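Local coordinates for PbSGBP-B lipoprotein (Prevotella bryantii B14, PDB 6D2Y) that probably binds polysaccharide as a surface glycan-binding lipoprotein, and holds a magnesium ion within its C-terminal beta-sandwich domain, at residues F224-P229 and F278-W283; L237-S240 and I246-S249; T252-N257 and K314-I319; G328-I333 and I449-I454. All coordinates share one frame; numbering follows the deposited sequence.

Interaction 1: F224-P229 and F278-W283. With MG (magnesium ion), chain B.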
# COMPACT_ATOMS: atom_id res chain seq x y z
N PHE A 224 14.64 9.96 -6.39
CA PHE A 224 14.58 11.42 -6.52
C PHE A 224 13.99 11.99 -5.23
O PHE A 224 12.78 11.91 -5.02
CB PHE A 224 13.74 11.86 -7.71
CG PHE A 224 14.14 11.25 -9.02
CD1 PHE A 224 13.61 10.03 -9.42
CD2 PHE A 224 15.01 11.90 -9.87
CE1 PHE A 224 13.96 9.47 -10.63
CE2 PHE A 224 15.36 11.35 -11.09
CZ PHE A 224 14.83 10.13 -11.47
N ASP A 225 14.84 12.56 -4.38
CA ASP A 225 14.38 13.47 -3.34
C ASP A 225 14.70 14.91 -3.68
O ASP A 225 14.31 15.82 -2.93
CB ASP A 225 14.97 13.08 -1.97
CG ASP A 225 16.44 13.45 -1.84
OD1 ASP A 225 17.12 13.62 -2.87
OD2 ASP A 225 16.92 13.53 -0.69
N PHE A 226 15.40 15.14 -4.79
CA PHE A 226 15.71 16.46 -5.34
C PHE A 226 16.58 17.30 -4.42
O PHE A 226 16.66 18.52 -4.58
CB PHE A 226 14.43 17.20 -5.72
CG PHE A 226 13.54 16.43 -6.65
CD1 PHE A 226 13.85 16.33 -8.00
CD2 PHE A 226 12.42 15.78 -6.18
CE1 PHE A 226 13.05 15.61 -8.86
CE2 PHE A 226 11.61 15.05 -7.04
CZ PHE A 226 11.93 14.96 -8.38
N ASP A 227 17.25 16.66 -3.46
CA ASP A 227 18.08 17.38 -2.50
C ASP A 227 19.42 16.69 -2.31
O ASP A 227 20.47 17.36 -2.28
CB ASP A 227 17.36 17.51 -1.16
CG ASP A 227 16.05 18.27 -1.26
OD1 ASP A 227 16.07 19.41 -1.78
OD2 ASP A 227 15.00 17.74 -0.84
N THR A 228 19.41 15.37 -2.17
CA THR A 228 20.62 14.61 -1.83
C THR A 228 21.30 14.09 -3.09
O THR A 228 20.62 13.53 -3.96
CB THR A 228 20.28 13.45 -0.91
OG1 THR A 228 19.25 13.85 0.01
CG2 THR A 228 21.51 12.99 -0.14
N PRO A 229 22.61 14.25 -3.23
CA PRO A 229 23.30 13.71 -4.41
C PRO A 229 23.30 12.19 -4.40
O PRO A 229 23.52 11.56 -3.37
CB PRO A 229 24.72 14.28 -4.28
CG PRO A 229 24.89 14.55 -2.83
CD PRO A 229 23.53 14.98 -2.34
N PHE A 278 2.80 18.80 -18.72
CA PHE A 278 2.59 17.81 -17.67
C PHE A 278 3.45 16.57 -17.87
O PHE A 278 3.00 15.44 -17.66
CB PHE A 278 1.11 17.43 -17.58
CG PHE A 278 0.17 18.58 -17.79
CD1 PHE A 278 -0.05 19.51 -16.79
CD2 PHE A 278 -0.52 18.72 -18.99
CE1 PHE A 278 -0.92 20.57 -16.97
CE2 PHE A 278 -1.40 19.77 -19.18
CZ PHE A 278 -1.60 20.70 -18.17
N SER A 279 4.69 16.76 -18.29
CA SER A 279 5.62 15.66 -18.51
C SER A 279 6.91 15.92 -17.73
O SER A 279 7.57 16.94 -17.95
CB SER A 279 5.93 15.49 -20.00
OG SER A 279 6.94 14.51 -20.20
N PHE A 280 7.24 15.01 -16.83
CA PHE A 280 8.56 14.98 -16.21
C PHE A 280 9.35 13.84 -16.84
O PHE A 280 8.84 12.72 -16.96
CB PHE A 280 8.47 14.78 -14.69
CG PHE A 280 9.79 14.45 -14.05
CD1 PHE A 280 10.08 13.14 -13.69
CD2 PHE A 280 10.73 15.43 -13.82
CE1 PHE A 280 11.30 12.83 -13.10
CE2 PHE A 280 11.95 15.13 -13.23
CZ PHE A 280 12.23 13.82 -12.87
N GLU A 281 10.58 14.12 -17.25
CA GLU A 281 11.40 13.16 -17.98
C GLU A 281 12.79 13.10 -17.38
O GLU A 281 13.51 14.11 -17.36
CB GLU A 281 11.47 13.53 -19.47
CG GLU A 281 10.11 13.75 -20.13
CD GLU A 281 10.14 14.80 -21.23
OE1 GLU A 281 11.22 15.37 -21.48
OE2 GLU A 281 9.08 15.05 -21.85
N TYR A 282 13.17 11.92 -16.89
CA TYR A 282 14.56 11.63 -16.54
C TYR A 282 15.07 10.54 -17.47
O TYR A 282 14.68 9.37 -17.34
CB TYR A 282 14.71 11.20 -15.08
CG TYR A 282 16.14 10.83 -14.74
CD1 TYR A 282 17.06 11.81 -14.37
CD2 TYR A 282 16.58 9.52 -14.83
CE1 TYR A 282 18.37 11.48 -14.08
CE2 TYR A 282 17.90 9.19 -14.54
CZ TYR A 282 18.78 10.17 -14.17
OH TYR A 282 20.09 9.85 -13.88
N TRP A 283 15.94 10.91 -18.39
CA TRP A 283 16.56 9.97 -19.32
C TRP A 283 18.02 9.79 -18.92
O TRP A 283 18.75 10.77 -18.78
CB TRP A 283 16.43 10.47 -20.76
CG TRP A 283 15.01 10.80 -21.15
CD1 TRP A 283 13.87 10.34 -20.57
CD2 TRP A 283 14.60 11.67 -22.22
NE1 TRP A 283 12.77 10.86 -21.20
CE2 TRP A 283 13.19 11.68 -22.22
CE3 TRP A 283 15.28 12.43 -23.17
CZ2 TRP A 283 12.45 12.43 -23.13
CZ3 TRP A 283 14.54 13.17 -24.08
CH2 TRP A 283 13.14 13.16 -24.05
MG MG B . 12.80 16.80 -1.33
O HOH W 1 13.08 15.25 -0.07
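The Phe224 ring meets Tyr282 at its outer edge and Phe280 at a face, two residues on the same side of strand 279-282. The side chain leaves the backbone with CB over one face of the Phe226 ring, 3.6 Å above that plane and offset toward its rim. CG stands anti to the carbonyl carbon (chi1 -53°), a choice that points the ring at the opposing strand. Further out, CE2 lies 3.7 Å from Tyr282 CD1. CZ, at the tip, comes to 3.6 Å from Tyr282 CG, so the edge of Phe224 meets the face of the tyrosine in a T-shaped pair with planes at 73°. Phe280 makes a second T-shaped pair, turning its own edge toward Phe224, with planes at 89° and centroids 5.8 Å apart. Phe226 adds a looser touch on Phe280.

Beyond the rings, Asp225 OD1 accepts from Asp227 N, closing an Asx turn, and from Thr228 N, extending it to an Asx motif, while Asp225 O binds magnesium at 2.4 Å. No hydrogen bond crosses the contact: between these segments, ring packing alone joins the end of strand 222-224, and the metal-binding loop that follows, to strand 279-282.

Interaction 2: L237-S240 and I246-S249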
# COMPACT_ATOMS: atom_id res chain seq x y z
N LEU A 237 19.75 14.26 -8.83
CA LEU A 237 18.98 14.00 -10.03
C LEU A 237 17.76 14.90 -10.10
O LEU A 237 17.11 15.19 -9.09
CB LEU A 237 18.56 12.53 -10.08
CG LEU A 237 19.67 11.49 -9.92
CD1 LEU A 237 19.10 10.09 -10.03
CD2 LEU A 237 20.76 11.72 -10.95
N GLY A 238 17.44 15.33 -11.32
CA GLY A 238 16.26 16.15 -11.56
C GLY A 238 15.79 16.01 -12.99
O GLY A 238 15.45 14.91 -13.43
N ASN A 239 15.76 17.12 -13.72
CA ASN A 239 15.40 17.08 -15.12
C ASN A 239 16.51 16.42 -15.94
O ASN A 239 17.69 16.67 -15.72
CB ASN A 239 15.13 18.49 -15.65
CG ASN A 239 13.86 19.09 -15.10
OD1 ASN A 239 12.80 18.46 -15.14
ND2 ASN A 239 13.95 20.30 -14.57
N SER A 240 16.11 15.55 -16.87
CA SER A 240 17.04 14.93 -17.79
C SER A 240 16.30 14.49 -19.05
O SER A 240 16.12 13.29 -19.28
CB SER A 240 17.76 13.75 -17.15
OG SER A 240 18.72 13.20 -18.03
N ILE A 246 9.50 22.26 -13.05
CA ILE A 246 9.86 23.06 -11.89
C ILE A 246 10.40 22.16 -10.79
O ILE A 246 9.80 21.13 -10.46
CB ILE A 246 8.64 23.87 -11.41
CG1 ILE A 246 8.19 24.85 -12.49
CG2 ILE A 246 8.97 24.60 -10.11
CD1 ILE A 246 7.02 25.72 -12.07
N ILE A 247 11.54 22.54 -10.23
CA ILE A 247 12.12 21.87 -9.07
C ILE A 247 12.59 22.97 -8.12
O ILE A 247 13.56 23.68 -8.42
CB ILE A 247 13.29 20.94 -9.44
CG1 ILE A 247 12.88 19.98 -10.56
CG2 ILE A 247 13.77 20.18 -8.22
CD1 ILE A 247 13.75 18.74 -10.67
N GLN A 248 11.89 23.13 -7.00
CA GLN A 248 12.15 24.25 -6.11
C GLN A 248 11.72 23.86 -4.70
O GLN A 248 11.15 22.79 -4.47
CB GLN A 248 11.41 25.51 -6.56
CG GLN A 248 9.89 25.35 -6.51
CD GLN A 248 9.17 26.47 -7.23
OE1 GLN A 248 9.78 27.27 -7.93
NE2 GLN A 248 7.85 26.51 -7.07
N SER A 249 12.00 24.76 -3.76
CA SER A 249 11.60 24.59 -2.37
C SER A 249 11.11 25.92 -1.83
O SER A 249 11.67 26.97 -2.14
CB SER A 249 12.76 24.07 -1.51
OG SER A 249 13.73 25.08 -1.31
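The side-chain amide of Asn239 and the peptide joining Gly238 to Asn239 are the flat groups facing Ile247, and the isoleucine approaches each from one side of its plane. Ile247 CG1 lies well out of the Asn239 amide plane, with ND2 as its nearest amide atom at 4.2 Å; this is van der Waals contact, not a bond. At the other end of the amide, OD1 accepts the backbone N-H of Arg245, which helps to fix the orientation of the group. Ile247 CD1 lies above the plane of the peptide but offset from it, 4.0 Å from Asn239 N.

The closest approach is between Ile247 CD1 and Gly238 CA, 3.7 Å. Glycine has no side chain there, so the methyl can settle directly against the backbone. In Ile247, CG1 is anti to the carbonyl carbon (chi1 -52°), which sends that branch toward Gly238, while CG2 turns to Asn257, whose carbonyl binds magnesium. Asn239 and Ile247 run past one another in opposite directions. Both are partly exposed and touch a crystal neighbour, so their rotamers may owe something to the lattice.

The pair closes a short loop between two sheets: Ser240 bonds through its backbone to Glu281 of strand 279-282, whereas strand 246-248 pairs antiparallel with strand 258-261, and Ile247 also packs on Met259 there.

Interaction 3: T252-N257 and K314-I319. With MG (magnesium ion), chain B.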
# COMPACT_ATOMS: atom_id res chain seq x y z
N THR A 252 5.70 25.53 1.19
CA THR A 252 4.89 24.33 1.01
C THR A 252 5.72 23.06 0.93
O THR A 252 5.14 21.98 0.70
CB THR A 252 4.04 24.46 -0.26
OG1 THR A 252 4.82 24.08 -1.40
CG2 THR A 252 3.56 25.90 -0.44
N SER A 253 7.03 23.15 1.09
CA SER A 253 7.90 21.98 0.92
C SER A 253 7.64 20.95 2.01
O SER A 253 7.43 21.28 3.18
CB SER A 253 9.36 22.40 0.95
OG SER A 253 9.78 22.91 -0.31
N LEU A 254 7.67 19.67 1.61
CA LEU A 254 7.69 18.59 2.58
C LEU A 254 9.09 18.40 3.14
O LEU A 254 9.27 18.29 4.36
CB LEU A 254 7.20 17.30 1.92
CG LEU A 254 7.48 16.00 2.68
CD1 LEU A 254 6.53 15.86 3.86
CD2 LEU A 254 7.37 14.81 1.75
N SER A 255 10.09 18.36 2.26
CA SER A 255 11.48 18.25 2.69
C SER A 255 12.35 18.75 1.53
O SER A 255 12.54 18.03 0.55
CB SER A 255 11.84 16.83 3.08
OG SER A 255 13.18 16.76 3.54
N GLY A 256 12.84 19.98 1.66
CA GLY A 256 13.70 20.53 0.62
C GLY A 256 12.95 20.71 -0.68
O GLY A 256 11.75 21.02 -0.71
N ASN A 257 13.66 20.49 -1.78
CA ASN A 257 13.08 20.69 -3.10
C ASN A 257 12.00 19.66 -3.40
O ASN A 257 12.04 18.53 -2.92
CB ASN A 257 14.16 20.61 -4.18
CG ASN A 257 15.10 21.80 -4.16
OD1 ASN A 257 14.69 22.92 -3.87
ND2 ASN A 257 16.37 21.55 -4.47
N LYS A 314 7.05 4.41 -4.77
CA LYS A 314 6.42 5.27 -3.78
C LYS A 314 6.93 6.69 -3.94
O LYS A 314 8.05 6.92 -4.40
CB LYS A 314 6.69 4.79 -2.35
CG LYS A 314 5.73 3.75 -1.82
CD LYS A 314 5.99 3.47 -0.35
CE LYS A 314 5.07 2.40 0.19
NZ LYS A 314 5.44 2.02 1.58
N PHE A 315 6.09 7.64 -3.54
CA PHE A 315 6.43 9.06 -3.55
C PHE A 315 5.39 9.80 -2.72
O PHE A 315 4.27 9.33 -2.53
CB PHE A 315 6.50 9.63 -4.97
CG PHE A 315 5.19 9.57 -5.73
CD1 PHE A 315 4.87 8.45 -6.49
CD2 PHE A 315 4.30 10.63 -5.69
CE1 PHE A 315 3.68 8.40 -7.20
CE2 PHE A 315 3.10 10.57 -6.39
CZ PHE A 315 2.80 9.46 -7.14
N GLU A 316 5.78 10.98 -2.24
CA GLU A 316 4.86 11.88 -1.56
C GLU A 316 4.36 12.93 -2.55
O GLU A 316 5.09 13.38 -3.43
CB GLU A 316 5.53 12.56 -0.36
CG GLU A 316 5.44 11.76 0.93
CD GLU A 316 6.40 10.58 0.95
OE1 GLU A 316 7.56 10.75 0.55
OE2 GLU A 316 5.98 9.48 1.38
N MSE A 317 3.10 13.32 -2.39
CA MSE A 317 2.42 14.14 -3.39
C MSE A 317 1.52 15.19 -2.75
O MSE A 317 0.80 14.92 -1.79
CB MSE A 317 1.61 13.23 -4.32
CG MSE A 317 0.80 13.92 -5.41
SE MSE A 317 -0.26 12.55 -6.31
CE MSE A 317 -0.93 13.50 -7.85
N LEU A 318 1.56 16.41 -3.30
CA LEU A 318 0.72 17.50 -2.85
C LEU A 318 -0.06 18.04 -4.04
O LEU A 318 0.53 18.38 -5.08
CB LEU A 318 1.55 18.63 -2.22
CG LEU A 318 0.86 19.58 -1.23
CD1 LEU A 318 1.89 20.44 -0.52
CD2 LEU A 318 -0.18 20.47 -1.89
N ILE A 319 -1.38 18.13 -3.88
CA ILE A 319 -2.25 18.82 -4.84
C ILE A 319 -3.01 19.90 -4.08
O ILE A 319 -3.82 19.58 -3.20
CB ILE A 319 -3.22 17.86 -5.53
CG1 ILE A 319 -2.46 16.81 -6.34
CG2 ILE A 319 -4.18 18.63 -6.42
CD1 ILE A 319 -3.38 15.91 -7.14
MG MG B . 12.80 16.80 -1.33
O HOH W 1 13.08 15.25 -0.07
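Leu254 and Glu316 make the main apolar contact, and it uses the aliphatic part of the glutamate. Leu254 CD2 rests 3.6 Å from Glu316 CB and 3.7 Å from Glu316 CG, the two side chains crossing at a slant. With CG anti to the backbone N (chi1 166°), Leu254 extends its methyl toward strand 311-318. A second, thinner contact sets Leu318 CD1 3.8 Å from Thr252 O, a carbonyl that also receives NE1 of Trp392; the indole touches both Leu254 and Leu318.

These residues belong to the beta-sandwich of the domain assigned to xyloglucan binding in this family, where the loop 252-257 lies against the outer face of the sheet, over strands 311-318 and 449-458, just ahead of strand 258-261.

Polar interactions lie around the apolar patch. The Glu316 chain bends at chi2 (75°), and its buried carboxylate is satisfied outside the two segments, by a salt bridge to Arg455 and hydrogen bonds with Thr394 and Asn453. Within the loop, Ser253 OG donates to Gly256 O at 2.8 Å, tilted 29° from the carbonyl plane, a side-chain to backbone bond that ties the two residues across the loop.

Two of the metal ligands are backbone carbonyls of this loop. Ser255 O binds the magnesium ion at 2.3 Å and Asn257 O at 2.5 Å; Asp225, Asp227, Asp452 and a water at 2.0 Å from the metal complete the shell.

Interaction 4: G328-I333 and I449-I454. With MG (magnesium ion), chain B.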
# COMPACT_ATOMS: atom_id res chain seq x y z
N GLY A 328 -6.81 13.67 -17.18
CA GLY A 328 -5.50 13.29 -17.64
C GLY A 328 -4.84 12.30 -16.73
O GLY A 328 -4.26 12.65 -15.69
N PRO A 329 -4.91 11.03 -17.10
CA PRO A 329 -4.34 9.98 -16.25
C PRO A 329 -2.82 10.08 -16.18
O PRO A 329 -2.16 10.38 -17.18
CB PRO A 329 -4.78 8.68 -16.93
CG PRO A 329 -5.89 9.08 -17.87
CD PRO A 329 -5.55 10.47 -18.30
N MSE A 330 -2.26 9.75 -15.05
CA MSE A 330 -0.86 9.81 -14.85
C MSE A 330 -0.19 8.57 -15.24
O MSE A 330 -0.24 7.61 -14.54
CB MSE A 330 -0.60 10.04 -13.38
CG MSE A 330 0.86 10.29 -13.06
SE MSE A 330 1.43 10.45 -11.23
CE MSE A 330 0.72 12.13 -10.77
N GLN A 331 0.50 8.59 -16.34
CA GLN A 331 1.23 7.43 -16.84
C GLN A 331 2.66 7.51 -16.34
O GLN A 331 3.38 8.47 -16.65
CB GLN A 331 1.17 7.35 -18.36
CG GLN A 331 -0.25 7.48 -18.90
CD GLN A 331 -0.43 6.88 -20.29
OE1 GLN A 331 0.38 6.07 -20.74
NE2 GLN A 331 -1.50 7.28 -20.97
N ILE A 332 3.07 6.53 -15.54
CA ILE A 332 4.42 6.45 -15.01
C ILE A 332 5.13 5.34 -15.78
O ILE A 332 4.83 4.16 -15.60
CB ILE A 332 4.41 6.18 -13.50
CG1 ILE A 332 3.52 7.20 -12.79
CG2 ILE A 332 5.82 6.21 -12.93
CD1 ILE A 332 3.14 6.81 -11.38
N ILE A 333 6.07 5.72 -16.64
CA ILE A 333 6.68 4.80 -17.60
C ILE A 333 8.16 4.66 -17.28
O ILE A 333 8.92 5.64 -17.33
CB ILE A 333 6.49 5.27 -19.05
CG1 ILE A 333 5.08 5.82 -19.27
CG2 ILE A 333 6.77 4.13 -20.01
CD1 ILE A 333 5.03 7.33 -19.38
N ILE A 449 0.54 19.49 -9.30
CA ILE A 449 0.95 18.26 -8.64
C ILE A 449 2.41 18.42 -8.24
O ILE A 449 3.29 18.47 -9.10
CB ILE A 449 0.75 17.03 -9.52
CG1 ILE A 449 -0.73 16.81 -9.80
CG2 ILE A 449 1.40 15.81 -8.88
CD1 ILE A 449 -1.00 15.85 -10.94
N LYS A 450 2.66 18.49 -6.94
CA LYS A 450 4.00 18.55 -6.41
C LYS A 450 4.41 17.17 -5.93
O LYS A 450 3.66 16.52 -5.19
CB LYS A 450 4.09 19.58 -5.29
CG LYS A 450 3.66 20.97 -5.74
CD LYS A 450 3.81 22.02 -4.66
CE LYS A 450 3.41 23.39 -5.18
NZ LYS A 450 3.42 24.42 -4.11
N ILE A 451 5.58 16.72 -6.36
CA ILE A 451 6.05 15.37 -6.08
C ILE A 451 7.42 15.45 -5.43
O ILE A 451 8.25 16.27 -5.82
CB ILE A 451 6.09 14.52 -7.37
CG1 ILE A 451 4.68 14.26 -7.88
CG2 ILE A 451 6.83 13.21 -7.15
CD1 ILE A 451 4.62 13.69 -9.28
N ASP A 452 7.64 14.62 -4.42
CA ASP A 452 8.96 14.48 -3.83
C ASP A 452 9.10 13.06 -3.31
O ASP A 452 8.12 12.35 -3.10
CB ASP A 452 9.18 15.54 -2.73
CG ASP A 452 10.58 15.49 -2.15
OD1 ASP A 452 10.73 15.66 -0.92
OD2 ASP A 452 11.54 15.26 -2.92
N ASN A 453 10.35 12.63 -3.15
CA ASN A 453 10.68 11.34 -2.56
C ASN A 453 10.19 10.17 -3.43
O ASN A 453 9.58 9.21 -2.94
CB ASN A 453 10.15 11.23 -1.13
CG ASN A 453 10.68 12.33 -0.23
OD1 ASN A 453 11.84 12.74 -0.35
ND2 ASN A 453 9.85 12.80 0.69
N ILE A 454 10.52 10.22 -4.71
CA ILE A 454 10.28 9.10 -5.61
C ILE A 454 11.27 7.99 -5.26
O ILE A 454 12.49 8.17 -5.36
CB ILE A 454 10.42 9.52 -7.08
CG1 ILE A 454 9.56 10.75 -7.37
CG2 ILE A 454 10.07 8.37 -8.00
CD1 ILE A 454 9.93 11.46 -8.66
MG MG B . 12.80 16.80 -1.33
O HOH W 1 13.08 15.25 -0.07
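Met330, present as selenomethionine, reaches tip to tip toward Ile449, its CE methyl lying 4.1 Å from Ile449 CD1 and 4.2 Å from Ile449 CG2. This is the closer-packed part of the contact. The chain runs straight out from the strand, with CG anti to the backbone N (chi1 -173°), and bends only at chi3 (-72°), bringing CE beside the isoleucine branches. Ile451 is met more loosely, with CE 4.5 Å from its CD1. No hydrogen bond crosses the segments.

The opposite face of strand 449-458 is polar, partly exposed at Lys450, whose NZ bonds to Thr252 OG1, but buried at Asp452 by the metal site. Asp452 binds magnesium through both carboxylate oxygens, OD1 at 2.4 Å and OD2 at 2.5 Å. Water 1, a further metal ligand, donates to Asn453 OD1 at 2.8 Å. Asn453 and Ile454 together face Phe224 in a G1 beta bulge, for which the positive phi of Asn453 (65°) is the usual sign.

Met330 thus bridges the interior of the sandwich. Its strand, 330-335, lies between strands 423-428 and 372-374 in one sheet, and 449-458 pairs with 222-224, 258-261 and 311-318 in the other; Met317 and Leu428 pack against both Met330 and Ile449.

From the N terminus, interaction 1 opens as strand 222-224 ends and closes on strand 279-282, with 48 residues between the segments. Interaction 2 is nested inside that loop, and Ser240 hydrogen-bonds to Trp283, tying the two together. Interaction 3 starts within the same span but closes on strand 311-318, so its segments alternate with those of interaction 1; Asp227 and Phe226 also appear to bond to Asn257. Interaction 4 follows in series and has the longest closure, from strand 330-335 to strand 449-458, which pairs with both 222-224 and 311-318. Interactions 1 and 4 bridge the two sheets, and interactions 1, 3 and 4 share the magnesium ion and one water.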